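Local coordinates for small nuclear ribonucleoprotein homolog (Pyrobaculum aerophilum, PDB 1M5Q) that assembles into a 14-subunit toroid built on the Sm-like fold and probably binds RNA, at residues Q14-N19 and H61-E66; E21-V26 and A41-G46. All coordinates share one frame; numbering follows the deposited sequence.

Interaction 1: residues Q14-N19 and H61-E66; sequences QVVLSN and HIDSTE
Val15 and Ile62 face each other where strands 12-17 and 59-64, the first and last of the strongly bent Sm barrel, run antiparallel. They form a non-hydrogen-bonded pair with their CA atoms 4.6 Å apart, set between two hydrogen-bonded pairs, Gln14 with Asp63 and Val16 with His61. The bonds are Gln14 N to Asp63 O, Asp63 N to Gln14 O and, at 3.0 Å, Val16 N to His61 O. This is a worked example of how a sheet divides its chemistry between two faces. On the Val15 face the packing is tight. The CD1 of Ile62 fits into the fork of the valine, touching CG1 and CG2 of Val15 at 3.3 Å each, closer than usual for carbon pairs. The bend at chi2 (-79°) carries CD1 into that fork, and Ile54 and Ile59 add to the apolar surroundings of Val15. On the other face the valine of the next pair meets an aromatic ring: CB of Val16 stands 3.6 Å above the imidazole plane of His61, offset toward CE1, in a CH-pi contact. With chi1 at 62°, CG of His61 lies between the backbone N and the carbonyl carbon, and the ring lies beside Val16. The sheet does not stop here, since His61, Ile62 and Asp63 also pair with a strand of a neighbouring subunit, whose Tyr23 meets the His61 ring edge-to-face. The looser part lies at the end of strand 59-64, where Thr65, just past it, meets Gln14, both are partly exposed and no further backbone bond joins the segments. Here the contact thins to one methyl group against an aliphatic carbon: CG2 of Thr65 rests 3.6 Å from CB of Gln14.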
loop_
_atom_site.group_PDB
_atom_site.type_symbol
_atom_site.label_atom_id
_atom_site.label_comp_id
_atom_site.label_asym_id
_atom_site.label_seq_id
_atom_site.Cartn_x
_atom_site.Cartn_y
_atom_site.Cartn_z
ATOM N N GLN H 14 27.732 -2.329 -1.737
ATOM C CA GLN H 14 27.353 -3.042 -0.524
ATOM C C GLN H 14 25.849 -2.764 -0.316
ATOM O O GLN H 14 25.399 -1.614 -0.449
ATOM C CB GLN H 14 28.177 -2.480 0.616
ATOM C CG GLN H 14 27.556 -2.449 1.915
ATOM C CD GLN H 14 28.529 -2.010 2.987
ATOM O OE1 GLN H 14 28.287 -1.014 3.709
ATOM N NE2 GLN H 14 29.638 -2.735 3.104
ATOM N N VAL H 15 25.067 -3.792 0.007
ATOM C CA VAL H 15 23.651 -3.594 0.247
ATOM C C VAL H 15 23.321 -4.016 1.676
ATOM O O VAL H 15 23.559 -5.186 2.071
ATOM C CB VAL H 15 22.765 -4.423 -0.773
ATOM C CG1 VAL H 15 21.316 -4.069 -0.584
ATOM C CG2 VAL H 15 23.173 -4.102 -2.255
ATOM N N VAL H 16 22.739 -3.083 2.441
ATOM C CA VAL H 16 22.388 -3.331 3.840
ATOM C C VAL H 16 20.918 -3.650 3.970
ATOM O O VAL H 16 20.058 -2.864 3.568
ATOM C CB VAL H 16 22.789 -2.110 4.717
ATOM C CG1 VAL H 16 22.382 -2.337 6.184
ATOM C CG2 VAL H 16 24.316 -1.882 4.598
ATOM N N LEU H 17 20.616 -4.813 4.539
ATOM C CA LEU H 17 19.267 -5.271 4.654
ATOM C C LEU H 17 18.668 -5.113 6.041
ATOM O O LEU H 17 19.391 -5.122 7.034
ATOM C CB LEU H 17 19.192 -6.738 4.180
ATOM C CG LEU H 17 19.979 -7.125 2.884
ATOM C CD1 LEU H 17 19.580 -8.556 2.442
ATOM C CD2 LEU H 17 19.675 -6.156 1.718
ATOM N N SER H 18 17.341 -4.974 6.101
ATOM C CA SER H 18 16.681 -4.784 7.388
ATOM C C SER H 18 16.758 -6.004 8.307
ATOM O O SER H 18 16.488 -5.865 9.507
ATOM C CB SER H 18 15.194 -4.344 7.221
ATOM O OG SER H 18 14.414 -5.299 6.502
ATOM N N ASN H 19 17.114 -7.187 7.787
ATOM C CA ASN H 19 17.250 -8.319 8.715
ATOM C C ASN H 19 18.673 -8.312 9.351
ATOM O O ASN H 19 19.089 -9.286 9.992
ATOM C CB ASN H 19 17.027 -9.669 7.997
ATOM C CG ASN H 19 18.142 -10.005 7.008
ATOM O OD1 ASN H 19 18.942 -9.139 6.612
ATOM N ND2 ASN H 19 18.159 -11.278 6.558
ATOM N N HIS H 61 19.747 0.519 2.540
ATOM C CA HIS H 61 20.521 1.397 1.740
ATOM C C HIS H 61 21.553 0.623 0.955
ATOM O O HIS H 61 21.800 -0.538 1.222
ATOM C CB HIS H 61 21.163 2.522 2.577
ATOM C CG HIS H 61 22.121 2.058 3.621
ATOM N ND1 HIS H 61 21.733 1.737 4.908
ATOM C CD2 HIS H 61 23.465 1.914 3.585
ATOM C CE1 HIS H 61 22.802 1.417 5.622
ATOM N NE2 HIS H 61 23.867 1.518 4.840
ATOM N N ILE H 62 22.144 1.309 -0.011
ATOM C CA ILE H 62 23.152 0.798 -0.921
ATOM C C ILE H 62 24.315 1.812 -0.847
ATOM O O ILE H 62 24.122 3.032 -1.003
ATOM C CB ILE H 62 22.618 0.803 -2.369
ATOM C CG1 ILE H 62 21.268 0.089 -2.420
ATOM C CG2 ILE H 62 23.654 0.203 -3.332
ATOM C CD1 ILE H 62 21.367 -1.316 -2.424
ATOM N N ASP H 63 25.526 1.293 -0.659
ATOM C CA ASP H 63 26.722 2.147 -0.518
ATOM C C ASP H 63 27.788 1.718 -1.520
ATOM O O ASP H 63 28.014 0.512 -1.711
ATOM C CB ASP H 63 27.347 2.002 0.878
ATOM C CG ASP H 63 26.316 1.803 1.956
ATOM O OD1 ASP H 63 25.346 2.575 1.957
ATOM O OD2 ASP H 63 26.464 0.918 2.834
ATOM N N SER H 64 28.418 2.700 -2.148
ATOM C CA SER H 64 29.512 2.445 -3.086
ATOM C C SER H 64 30.655 2.040 -2.152
ATOM O O SER H 64 30.791 2.537 -1.039
ATOM C CB SER H 64 29.916 3.718 -3.798
ATOM O OG SER H 64 30.365 4.590 -2.769
ATOM N N THR H 65 31.493 1.149 -2.592
ATOM C CA THR H 65 32.542 0.710 -1.705
ATOM C C THR H 65 33.926 1.084 -2.195
ATOM O O THR H 65 34.910 0.856 -1.482
ATOM C CB THR H 65 32.421 -0.800 -1.522
ATOM O OG1 THR H 65 32.139 -1.382 -2.787
ATOM C CG2 THR H 65 31.271 -1.137 -0.583
ATOM N N GLU H 66 33.994 1.647 -3.405
ATOM C CA GLU H 66 35.254 2.090 -4.010
ATOM C C GLU H 66 35.579 3.517 -3.553
ATOM O O GLU H 66 34.756 4.439 -3.594
ATOM C CB GLU H 66 35.161 2.003 -5.559
ATOM C CG GLU H 66 35.094 0.527 -6.082
ATOM C CD GLU H 66 34.796 0.373 -7.610
ATOM O OE1 GLU H 66 35.207 1.249 -8.397
ATOM O OE2 GLU H 66 34.177 -0.654 -8.010
#

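Interaction 2: residues E21-V26 and A41-G46; sequences EVYKGV and ASNKAG
Ala41 lies against Gly25 where strands 22-30 and 36-42 of the Sm barrel, a beta hairpin, part at their open end. With no side chain on Gly25, the two CA atoms come within 4.0 Å, and CB of Ala41 also sits at the edge of the Tyr23 ring, near its plane. Ser42 follows, forming an antiparallel hydrogen-bonded pair with Lys24: Lys24 N to Ser42 O and Ser42 N to Lys24 O, both 3.0 Å. Asn43, next, leaves the strand but keeps hold of Tyr23 through two kinds of contact. Its CB lies over one face of the ring, 3.9 Å from the centroid and displaced toward CE1 and CZ. Its ND2 donates to the phenol, the ND2 to Tyr23 OH distance being 3.2 Å with an N-H...O angle of 167° and the hydroxyl nearly in the amide plane. CG of Asn43 stands between the backbone N and the carbonyl carbon (chi1 52°), and the amide plane is turned 57° from the ring. The side chain of Lys44 crosses that of Val22 at a slant: its CE lies 4.0 Å from Val22 CB, while one water accepts from both Lys44 N and Val22 N, at 2.9 Å each, bridging the two N-H groups where the strands have begun to part. Asn43 to Gly46 is a type I turn, with Gly46 N bonded to Asn43 O, that leads toward strand 48-54. Glu47 accepts from the same ND2. Asn43 thus holds the Tyr23 ring twice, by CB over its face and by ND2 at its hydroxyl, and the second bond of that amide nitrogen, to Glu47, would fix the orientation of the amide.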
loop_
_atom_site.group_PDB
_atom_site.type_symbol
_atom_site.label_atom_id
_atom_site.label_comp_id
_atom_site.label_asym_id
_atom_site.label_seq_id
_atom_site.Cartn_x
_atom_site.Cartn_y
_atom_site.Cartn_z
ATOM N N GLU H 21 21.523 -8.344 7.630
ATOM C CA GLU H 21 22.647 -8.798 6.792
ATOM C C GLU H 21 23.170 -7.682 5.917
ATOM O O GLU H 21 22.465 -6.687 5.638
ATOM C CB GLU H 21 22.259 -9.940 5.886
ATOM C CG GLU H 21 21.770 -11.218 6.565
ATOM C CD GLU H 21 21.437 -12.294 5.516
ATOM O OE1 GLU H 21 22.332 -13.063 5.095
ATOM O OE2 GLU H 21 20.274 -12.359 5.087
ATOM N N VAL H 22 24.422 -7.840 5.498
ATOM C CA VAL H 22 25.085 -6.892 4.627
ATOM C C VAL H 22 25.737 -7.668 3.485
ATOM O O VAL H 22 26.603 -8.519 3.754
ATOM C CB VAL H 22 26.176 -6.095 5.419
ATOM C CG1 VAL H 22 26.924 -5.184 4.439
ATOM C CG2 VAL H 22 25.518 -5.237 6.545
ATOM N N TYR H 23 25.335 -7.459 2.230
ATOM C CA TYR H 23 25.983 -8.183 1.121
ATOM C C TYR H 23 26.832 -7.254 0.275
ATOM O O TYR H 23 26.398 -6.170 -0.109
ATOM C CB TYR H 23 24.980 -8.871 0.160
ATOM C CG TYR H 23 24.356 -10.136 0.715
ATOM C CD1 TYR H 23 24.911 -11.384 0.439
ATOM C CD2 TYR H 23 23.351 -10.058 1.658
ATOM C CE1 TYR H 23 24.479 -12.518 1.121
ATOM C CE2 TYR H 23 22.912 -11.179 2.357
ATOM C CZ TYR H 23 23.494 -12.404 2.092
ATOM O OH TYR H 23 23.176 -13.482 2.879
ATOM N N LYS H 24 28.016 -7.696 -0.078
ATOM C CA LYS H 24 28.891 -6.863 -0.859
ATOM C C LYS H 24 29.165 -7.619 -2.163
ATOM O O LYS H 24 29.462 -8.807 -2.138
ATOM C CB LYS H 24 30.185 -6.637 -0.064
ATOM C CG LYS H 24 31.164 -5.684 -0.731
ATOM C CD LYS H 24 32.426 -5.392 0.138
ATOM C CE LYS H 24 33.199 -4.152 -0.388
ATOM N NZ LYS H 24 34.645 -3.980 0.139
ATOM N N GLY H 25 29.047 -6.973 -3.312
ATOM C CA GLY H 25 29.339 -7.711 -4.538
ATOM C C GLY H 25 29.230 -6.783 -5.727
ATOM O O GLY H 25 29.050 -5.596 -5.546
ATOM N N VAL H 26 29.313 -7.332 -6.922
ATOM C CA VAL H 26 29.235 -6.564 -8.124
ATOM C C VAL H 26 27.754 -6.291 -8.446
ATOM O O VAL H 26 26.922 -7.197 -8.416
ATOM C CB VAL H 26 29.933 -7.301 -9.334
ATOM C CG1 VAL H 26 29.735 -6.489 -10.609
ATOM C CG2 VAL H 26 31.467 -7.420 -9.080
ATOM N N ALA H 41 28.686 -12.237 -4.626
ATOM C CA ALA H 41 28.491 -11.448 -3.426
ATOM C C ALA H 41 28.758 -12.286 -2.182
ATOM O O ALA H 41 28.658 -13.496 -2.201
ATOM C CB ALA H 41 27.044 -10.917 -3.403
ATOM N N SER H 42 29.135 -11.627 -1.097
ATOM C CA SER H 42 29.324 -12.354 0.123
ATOM C C SER H 42 28.740 -11.513 1.268
ATOM O O SER H 42 28.690 -10.279 1.178
ATOM C CB SER H 42 30.801 -12.645 0.311
ATOM O OG SER H 42 31.494 -11.439 0.419
ATOM N N ASN H 43 28.283 -12.186 2.323
ATOM C CA ASN H 43 27.704 -11.526 3.500
ATOM C C ASN H 43 28.799 -11.410 4.563
ATOM O O ASN H 43 29.953 -11.766 4.295
ATOM C CB ASN H 43 26.537 -12.351 4.005
ATOM C CG ASN H 43 26.898 -13.817 4.215
ATOM O OD1 ASN H 43 28.041 -14.147 4.510
ATOM N ND2 ASN H 43 25.925 -14.696 4.059
ATOM N N LYS H 44 28.472 -10.974 5.774
ATOM C CA LYS H 44 29.557 -10.800 6.763
ATOM C C LYS H 44 30.033 -12.128 7.315
ATOM O O LYS H 44 31.136 -12.217 7.810
ATOM C CB LYS H 44 29.160 -9.885 7.942
ATOM C CG LYS H 44 28.904 -8.412 7.583
ATOM C CD LYS H 44 30.157 -7.626 7.328
ATOM C CE LYS H 44 29.805 -6.171 7.034
ATOM N NZ LYS H 44 30.977 -5.212 6.926
ATOM N N ALA H 45 29.197 -13.142 7.251
ATOM C CA ALA H 45 29.621 -14.442 7.720
ATOM C C ALA H 45 30.613 -15.086 6.718
ATOM O O ALA H 45 31.062 -16.202 6.921
ATOM C CB ALA H 45 28.400 -15.326 7.925
ATOM N N GLY H 46 30.984 -14.389 5.648
ATOM C CA GLY H 46 31.904 -15.014 4.702
ATOM C C GLY H 46 31.319 -15.917 3.608
ATOM O O GLY H 46 32.064 -16.379 2.749
HETATM O O HOH W 1 25.919 -10.053 6.737
HETATM O O HOH W 2 29.307 -7.950 3.457
#

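In the fold
Both contacts belong to one antiparallel sheet, in which strands 12-17 and 22-30 are neighbours, so interaction 1 and interaction 2 lie on successive seams with centres about 9 Å apart. A probable hydrogen bond from Val15 N to Tyr23 O joins them, and Val22 packs on both Gln14 and Val16. Interaction 1 is the more buried; its side chains are apolar on the Val15 face and mixed on the other. Interaction 2 is partly buried, runs out into a turn and relies on side-chain polarity and water. A residue of each contact also takes part in the interface between subunits.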